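Local coordinates for putative membrane anchored protein (Corynebacterium diphtheriae, PDB 3LSO) that is of unknown function but is probably an exported, membrane-anchored protein with an extended shape built largely from beta-sheet domains, at residues 294-299 / 329-334; 324-329 / 410-415; 355-360 / 394-399. All coordinates share one frame; numbering follows the deposited sequence.

Contact 1: residues 294-299 / 329-334; sequences EDTDSY and LPNKAP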
# COMPACT_ATOMS: atom_id res chain seq x y z
N GLU A 294 -15.40 -19.42 29.45
CA GLU A 294 -16.48 -19.21 30.39
C GLU A 294 -16.48 -17.77 30.89
O GLU A 294 -17.45 -17.32 31.48
CB GLU A 294 -16.39 -20.22 31.55
CG GLU A 294 -15.03 -20.26 32.29
CD GLU A 294 -13.99 -21.21 31.66
OE1 GLU A 294 -13.83 -21.21 30.41
OE2 GLU A 294 -13.30 -21.94 32.40
N ASP A 295 -15.38 -17.06 30.66
CA ASP A 295 -15.35 -15.62 30.92
C ASP A 295 -16.19 -15.00 29.83
O ASP A 295 -15.84 -15.04 28.64
CB ASP A 295 -13.93 -15.05 30.90
CG ASP A 295 -13.90 -13.58 31.31
OD1 ASP A 295 -14.93 -12.88 31.16
OD2 ASP A 295 -12.83 -13.11 31.79
N THR A 296 -17.31 -14.44 30.25
CA THR A 296 -18.36 -14.08 29.33
C THR A 296 -18.36 -12.56 29.14
O THR A 296 -19.16 -12.03 28.35
CB THR A 296 -19.71 -14.70 29.83
OG1 THR A 296 -20.67 -14.68 28.78
CG2 THR A 296 -20.25 -13.99 31.08
N ASP A 297 -17.45 -11.89 29.84
CA ASP A 297 -17.22 -10.45 29.66
C ASP A 297 -16.16 -10.18 28.59
O ASP A 297 -15.71 -11.08 27.86
CB ASP A 297 -16.77 -9.81 30.96
CG ASP A 297 -17.76 -10.00 32.08
OD1 ASP A 297 -18.97 -9.71 31.90
OD2 ASP A 297 -17.32 -10.41 33.18
N SER A 298 -15.75 -8.92 28.51
CA SER A 298 -14.68 -8.52 27.62
C SER A 298 -13.88 -7.37 28.21
O SER A 298 -14.33 -6.76 29.17
CB SER A 298 -15.23 -8.17 26.23
OG SER A 298 -16.04 -7.01 26.28
N TYR A 299 -12.70 -7.11 27.66
CA TYR A 299 -11.71 -6.22 28.29
C TYR A 299 -11.10 -5.19 27.34
O TYR A 299 -11.07 -5.36 26.12
CB TYR A 299 -10.59 -7.06 28.90
CG TYR A 299 -11.05 -8.10 29.89
CD1 TYR A 299 -11.61 -9.30 29.46
CD2 TYR A 299 -10.89 -7.91 31.26
CE1 TYR A 299 -12.04 -10.27 30.36
CE2 TYR A 299 -11.30 -8.88 32.16
CZ TYR A 299 -11.88 -10.06 31.70
OH TYR A 299 -12.30 -11.02 32.60
N LEU A 329 -15.25 -4.72 31.04
CA LEU A 329 -16.51 -4.30 30.46
C LEU A 329 -17.51 -5.42 30.64
O LEU A 329 -17.47 -6.41 29.89
CB LEU A 329 -16.34 -4.02 28.96
CG LEU A 329 -15.09 -3.22 28.56
CD1 LEU A 329 -14.89 -3.23 27.05
CD2 LEU A 329 -15.12 -1.78 29.12
N PRO A 330 -18.41 -5.28 31.63
CA PRO A 330 -19.39 -6.33 31.89
C PRO A 330 -20.36 -6.50 30.73
O PRO A 330 -20.86 -5.52 30.16
CB PRO A 330 -20.14 -5.83 33.13
CG PRO A 330 -19.34 -4.68 33.65
CD PRO A 330 -18.61 -4.11 32.50
N ASN A 331 -20.61 -7.75 30.40
CA ASN A 331 -21.59 -8.13 29.40
C ASN A 331 -23.01 -8.03 29.94
O ASN A 331 -23.99 -7.98 29.19
CB ASN A 331 -21.28 -9.58 29.01
CG ASN A 331 -22.42 -10.25 28.30
OD1 ASN A 331 -22.73 -9.92 27.14
ND2 ASN A 331 -23.05 -11.22 28.97
N LYS A 332 -23.12 -8.02 31.26
CA LYS A 332 -24.35 -8.34 31.96
C LYS A 332 -24.19 -7.76 33.35
O LYS A 332 -23.08 -7.72 33.87
CB LYS A 332 -24.49 -9.86 32.02
CG LYS A 332 -25.57 -10.46 32.93
CD LYS A 332 -25.15 -11.89 33.41
CE LYS A 332 -24.58 -12.75 32.26
NZ LYS A 332 -23.57 -13.76 32.70
N ALA A 333 -25.30 -7.30 33.92
CA ALA A 333 -25.35 -6.86 35.31
C ALA A 333 -26.62 -7.35 36.00
O ALA A 333 -27.66 -7.55 35.35
CB ALA A 333 -25.24 -5.35 35.39
N PRO A 334 -26.53 -7.59 37.32
CA PRO A 334 -25.29 -7.46 38.08
C PRO A 334 -24.41 -8.69 37.91
O PRO A 334 -24.92 -9.79 37.74
CB PRO A 334 -25.78 -7.36 39.53
CG PRO A 334 -27.04 -8.10 39.55
CD PRO A 334 -27.66 -7.98 38.19
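Asp297 reaches across to Asn331 with one oxygen of its carboxylate. OD1 of Asp297 accepts a hydrogen bond from the backbone N of Asn331 at 3.0 Å, in a nearly straight bond of 173°. The N-H arrives on the anti side of the carboxylate and 22° out of its plane. CG of Asp297 lies anti to its own carbonyl carbon (chi1 -58°), which brings OD1 up to the Asn331 N-H, beside Pro330 CA. OD2 of the same carboxylate is in a salt bridge with Lys435. The two oxygens thus have separate partners, which fixes the turn of the group and would favour its charged form.

The approach to Asp297 is shaped by an Asx turn, in which Asp295 OD1 accepts a hydrogen bond from the backbone N of Asp297 at 3.0 Å. Asn331 points its CB at the Thr296 backbone, with CB 3.3 Å from Thr296 O. Its amide then extends past that carbonyl. Beyond it, the chain of Lys332 bends at chi3 and crosses Thr296 at about a right angle. NZ of Lys332 ends 3.7 Å from the methyl CG2 of Thr296, a plain van der Waals touch.

Ser298 and Leu329 form an antiparallel hydrogen-bonded pair. Leu329 N gives a bond to Ser298 O at 2.9 Å. The return bond from Ser298 N to Leu329 O is weak, at 3.3 Å. Both side chains lie on the same face, and Leu329 CD1 comes 4.0 Å from Ser298 OG.

This pair joins the start of strand 298-303, outermost in its four-stranded sheet within the chain, to the end of strand 321-329. After Leu329 the chain leaves for strand 335-343 of the facing sheet. Asp297 and Pro330 both touch Ile335 there, while Tyr299 packs on Met431 and Val433 of strand 425-435.

Contact 2: residues 324-329 / 410-415; sequences VSASLL and QTVSAE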
# COMPACT_ATOMS: atom_id res chain seq x y z
N VAL A 324 -0.56 2.73 32.60
CA VAL A 324 -1.42 1.72 32.03
C VAL A 324 -2.80 1.84 32.65
O VAL A 324 -2.92 2.09 33.87
CB VAL A 324 -0.89 0.35 32.36
CG1 VAL A 324 -1.79 -0.73 31.82
CG2 VAL A 324 0.52 0.20 31.83
N SER A 325 -3.83 1.67 31.83
CA SER A 325 -5.18 1.46 32.35
C SER A 325 -5.72 0.12 31.86
O SER A 325 -5.49 -0.23 30.70
CB SER A 325 -6.11 2.62 31.97
OG SER A 325 -7.46 2.18 31.94
N ALA A 326 -6.43 -0.61 32.73
CA ALA A 326 -7.15 -1.83 32.34
C ALA A 326 -8.61 -1.85 32.81
O ALA A 326 -8.87 -1.71 34.00
CB ALA A 326 -6.42 -3.03 32.84
N SER A 327 -9.55 -2.02 31.88
CA SER A 327 -10.98 -1.99 32.20
C SER A 327 -11.67 -3.31 31.93
O SER A 327 -11.37 -3.98 30.94
CB SER A 327 -11.71 -0.92 31.37
OG SER A 327 -11.43 0.38 31.82
N LEU A 328 -12.61 -3.66 32.81
CA LEU A 328 -13.45 -4.83 32.64
C LEU A 328 -14.84 -4.34 32.24
O LEU A 328 -15.51 -3.64 33.02
CB LEU A 328 -13.52 -5.64 33.93
CG LEU A 328 -14.30 -6.95 33.98
CD1 LEU A 328 -14.14 -7.55 35.33
CD2 LEU A 328 -15.80 -6.81 33.68
N LEU A 329 -15.25 -4.72 31.04
CA LEU A 329 -16.51 -4.30 30.46
C LEU A 329 -17.51 -5.42 30.64
O LEU A 329 -17.47 -6.41 29.89
CB LEU A 329 -16.34 -4.02 28.96
CG LEU A 329 -15.09 -3.22 28.56
CD1 LEU A 329 -14.89 -3.23 27.05
CD2 LEU A 329 -15.12 -1.78 29.12
N GLN A 410 -15.23 -1.33 34.61
CA GLN A 410 -14.59 -1.44 35.91
C GLN A 410 -13.08 -1.35 35.67
O GLN A 410 -12.46 -2.28 35.16
CB GLN A 410 -14.98 -2.75 36.59
CG GLN A 410 -16.48 -3.08 36.56
CD GLN A 410 -17.31 -2.10 37.38
OE1 GLN A 410 -17.25 -2.09 38.62
NE2 GLN A 410 -18.10 -1.26 36.69
N THR A 411 -12.50 -0.20 36.03
CA THR A 411 -11.15 0.17 35.59
C THR A 411 -10.17 0.22 36.74
O THR A 411 -10.47 0.78 37.80
CB THR A 411 -11.14 1.58 34.91
OG1 THR A 411 -12.22 1.71 33.97
CG2 THR A 411 -9.81 1.83 34.22
N VAL A 412 -9.00 -0.37 36.52
CA VAL A 412 -7.84 -0.23 37.40
C VAL A 412 -6.71 0.42 36.60
O VAL A 412 -6.54 0.13 35.41
CB VAL A 412 -7.38 -1.61 38.04
CG1 VAL A 412 -7.09 -2.69 36.97
CG2 VAL A 412 -6.19 -1.44 38.97
N SER A 413 -5.96 1.31 37.22
CA SER A 413 -4.90 2.00 36.51
C SER A 413 -3.75 2.35 37.45
O SER A 413 -3.97 2.67 38.63
CB SER A 413 -5.43 3.25 35.82
OG SER A 413 -5.68 4.29 36.75
N ALA A 414 -2.53 2.28 36.92
CA ALA A 414 -1.31 2.46 37.69
C ALA A 414 -0.20 2.93 36.77
O ALA A 414 -0.40 3.03 35.55
CB ALA A 414 -0.92 1.16 38.36
N GLU A 415 0.98 3.19 37.36
CA GLU A 415 2.20 3.49 36.60
C GLU A 415 3.32 2.50 36.89
O GLU A 415 3.52 2.08 38.04
CB GLU A 415 2.66 4.92 36.85
CG GLU A 415 1.98 5.91 35.93
CD GLU A 415 1.86 7.32 36.51
OE1 GLU A 415 2.83 7.83 37.12
OE2 GLU A 415 0.76 7.92 36.33
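Val324, Ala326 and Leu328 pair with Ala414, Val412 and Gln410 through the backbone. Each is an antiparallel hydrogen-bonded pair with a bond in both directions. The bond from Ala326 N to Val412 O is nearly straight, at 2.8 Å and 177°. At the Gln410 end the geometry changes: Leu328 N meets Gln410 O at 2.7 Å from above the carbonyl plane. CA-H...O contacts fill the steps between, such as Ser327 CA to Gln410 O at 3.3 Å.

One side-chain hydrogen bond crosses the strands. Ser327 OG and Thr411 OG1 lie 2.6 Å apart, and either could be the donor. OG1 of Thr411 sits beside its backbone N (chi1 -46°) and also has a weak bond with Asn358. This rotation turns the methyl CG2 of Thr411 to the two serines, 3.3 Å from Ser325 OG. Ser325, Ser327, Thr411 and Ser413 make this face polar.

Apolar packing belongs to the other face. Ala326 CB touches Val412 CG1 at 4.2 Å. Gln410 bends at chi2, and its NE2 turns off to Ser408 O.

Val324, Ala326, Leu328 and Val412 lie against Phe429, Met431, Ile340 and Ile342 of a second sheet. Two central strands with one polar and one apolar face, the apolar one covered by another sheet, are typical of a beta sandwich.

Contact 3: residues 355-360 / 394-399; sequences GKTNYS and RGFHSD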
# COMPACT_ATOMS: atom_id res chain seq x y z
N GLY A 355 -1.70 2.83 42.03
CA GLY A 355 -2.87 2.00 41.70
C GLY A 355 -4.21 2.51 42.22
O GLY A 355 -4.51 2.37 43.40
N LYS A 356 -4.99 3.11 41.33
CA LYS A 356 -6.36 3.56 41.62
C LYS A 356 -7.36 2.59 41.00
O LYS A 356 -7.05 1.90 40.02
CB LYS A 356 -6.64 4.95 41.02
CG LYS A 356 -5.59 6.02 41.31
CD LYS A 356 -6.17 7.42 41.14
CE LYS A 356 -5.51 8.40 42.13
NZ LYS A 356 -6.32 9.63 42.35
N THR A 357 -8.56 2.55 41.57
CA THR A 357 -9.68 1.99 40.85
C THR A 357 -10.65 3.07 40.43
O THR A 357 -10.59 4.20 40.89
CB THR A 357 -10.43 0.88 41.63
OG1 THR A 357 -10.87 1.37 42.89
CG2 THR A 357 -9.54 -0.33 41.83
N ASN A 358 -11.52 2.67 39.51
CA ASN A 358 -12.67 3.40 39.02
C ASN A 358 -13.55 3.86 40.15
O ASN A 358 -14.28 4.84 40.05
CB ASN A 358 -13.48 2.40 38.21
CG ASN A 358 -14.05 2.98 36.96
OD1 ASN A 358 -13.37 3.69 36.23
ND2 ASN A 358 -15.30 2.66 36.68
N TYR A 359 -13.45 3.11 41.25
CA TYR A 359 -14.37 3.18 42.36
C TYR A 359 -13.62 3.10 43.69
O TYR A 359 -12.40 3.25 43.74
CB TYR A 359 -15.39 2.03 42.23
CG TYR A 359 -14.76 0.69 41.89
CD1 TYR A 359 -14.15 -0.08 42.88
CD2 TYR A 359 -14.79 0.18 40.59
CE1 TYR A 359 -13.56 -1.32 42.59
CE2 TYR A 359 -14.20 -1.07 40.28
CZ TYR A 359 -13.59 -1.81 41.30
OH TYR A 359 -13.01 -3.03 41.06
N SER A 360 -14.37 2.87 44.77
CA SER A 360 -13.86 2.87 46.15
C SER A 360 -13.29 1.50 46.55
O SER A 360 -14.01 0.50 46.58
CB SER A 360 -15.00 3.28 47.09
OG SER A 360 -14.60 3.20 48.43
N ARG A 394 -0.92 -5.87 41.61
CA ARG A 394 -1.63 -5.29 42.74
C ARG A 394 -3.10 -5.56 42.55
O ARG A 394 -3.66 -5.19 41.53
CB ARG A 394 -1.36 -3.79 42.82
CG ARG A 394 0.08 -3.42 43.17
CD ARG A 394 0.52 -4.11 44.46
NE ARG A 394 1.85 -3.73 44.89
CZ ARG A 394 2.96 -4.35 44.52
NH1 ARG A 394 2.91 -5.38 43.69
NH2 ARG A 394 4.13 -3.92 44.98
N GLY A 395 -3.72 -6.21 43.53
CA GLY A 395 -5.13 -6.61 43.43
C GLY A 395 -6.04 -5.92 44.43
O GLY A 395 -5.74 -5.88 45.64
N PHE A 396 -7.16 -5.39 43.93
CA PHE A 396 -8.03 -4.50 44.68
C PHE A 396 -9.43 -5.05 44.80
O PHE A 396 -9.97 -5.60 43.84
CB PHE A 396 -8.12 -3.15 43.98
CG PHE A 396 -6.80 -2.48 43.79
CD1 PHE A 396 -6.35 -1.53 44.69
CD2 PHE A 396 -5.99 -2.81 42.71
CE1 PHE A 396 -5.11 -0.90 44.51
CE2 PHE A 396 -4.76 -2.20 42.52
CZ PHE A 396 -4.31 -1.24 43.42
N HIS A 397 -10.00 -4.88 45.99
CA HIS A 397 -11.39 -5.24 46.25
C HIS A 397 -12.19 -3.97 46.56
O HIS A 397 -11.67 -3.03 47.17
CB HIS A 397 -11.49 -6.14 47.48
CG HIS A 397 -10.86 -7.49 47.31
ND1 HIS A 397 -9.55 -7.66 46.91
CD2 HIS A 397 -11.35 -8.73 47.53
CE1 HIS A 397 -9.27 -8.95 46.86
NE2 HIS A 397 -10.35 -9.62 47.24
N SER A 398 -13.45 -3.96 46.14
CA SER A 398 -14.35 -2.89 46.54
C SER A 398 -14.62 -3.00 48.04
O SER A 398 -14.82 -4.10 48.55
CB SER A 398 -15.66 -3.00 45.77
OG SER A 398 -16.61 -2.04 46.20
N ASP A 399 -14.62 -1.87 48.74
CA ASP A 399 -15.03 -1.86 50.16
C ASP A 399 -16.55 -1.94 50.34
O ASP A 399 -17.02 -2.58 51.27
CB ASP A 399 -14.43 -0.66 50.93
CG ASP A 399 -14.57 0.67 50.19
OD1 ASP A 399 -15.47 0.82 49.34
OD2 ASP A 399 -13.76 1.58 50.48
O HOH W 1 -12.37 -4.51 43.08
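Ser360 and Asp399 make the main polar link between two chain segments of a beta sandwich. Strand 349-357 belongs to one sheet and strand 394-398 to the other. OG of Ser360 stands before the carboxylate of Asp399, 2.7 Å from OD1 and 2.7 Å from OD2, so its single hydroxyl proton can serve either oxygen. OG of Ser360 is anti to its backbone N (chi1 175°), which brings it to the carboxylate while its carbonyl turns to the Asp399 backbone. There, Asp399 N gives a bond to Ser360 O at 3.3 Å, tilted 33° from the carbonyl plane. The CA-H of Ser398 points at the same oxygen.

A water forms the second bridge. It donates to Phe396 O at 2.7 Å and is hydrogen-bonded to Tyr359 OH at 2.6 Å. The water lies in the plane of the tyrosine ring, at its edge. One face of that ring is covered by CB of Thr357, offset toward the rim. Thr357 also holds the turn: its OG1 donates to Tyr359 O at 2.6 Å, from well above the carbonyl plane. OG1 of Thr357 is bonded to Ser361 OG as well, so one hydroxyl links Thr357 to two residues further along the bend.

Around these polar links lies the packing. Tyr359 CE1 rests near Ser398 CB, and the tyrosine side chain also touches Ile340 of strand 335-343. The side chains of Thr357 and Phe396 run alongside each other, pointing opposite ways, with the methyl CG2 of Thr357 3.8 Å from Phe396 CB. The phenylalanine also leans on Val412 of strand 410-417 and on Ser361. The far end of its ring comes near the Gly355 backbone, where CE1 of Phe396 lies 3.5 Å from Gly355 O.

All three contacts lie in the C-terminal beta-sandwich part of the chain, on the same side of its centre. Contacts 1 and 2 have centres about 15 Å apart, contacts 2 and 3 about 10 Å, and contacts 1 and 3 about 18 Å. Across the four-stranded sheet the order is 298-303, 321-329, 410-417, 349-357. Contact 1 joins the first two strands, contact 2 the middle two, and contact 3 leads from the last to the facing sheet. Contacts 1 and 2 share Leu329 and alternate along the chain. Contact 3 is nested inside the loop closed by contact 2. Together they bind sequence-distant strands into one compact domain.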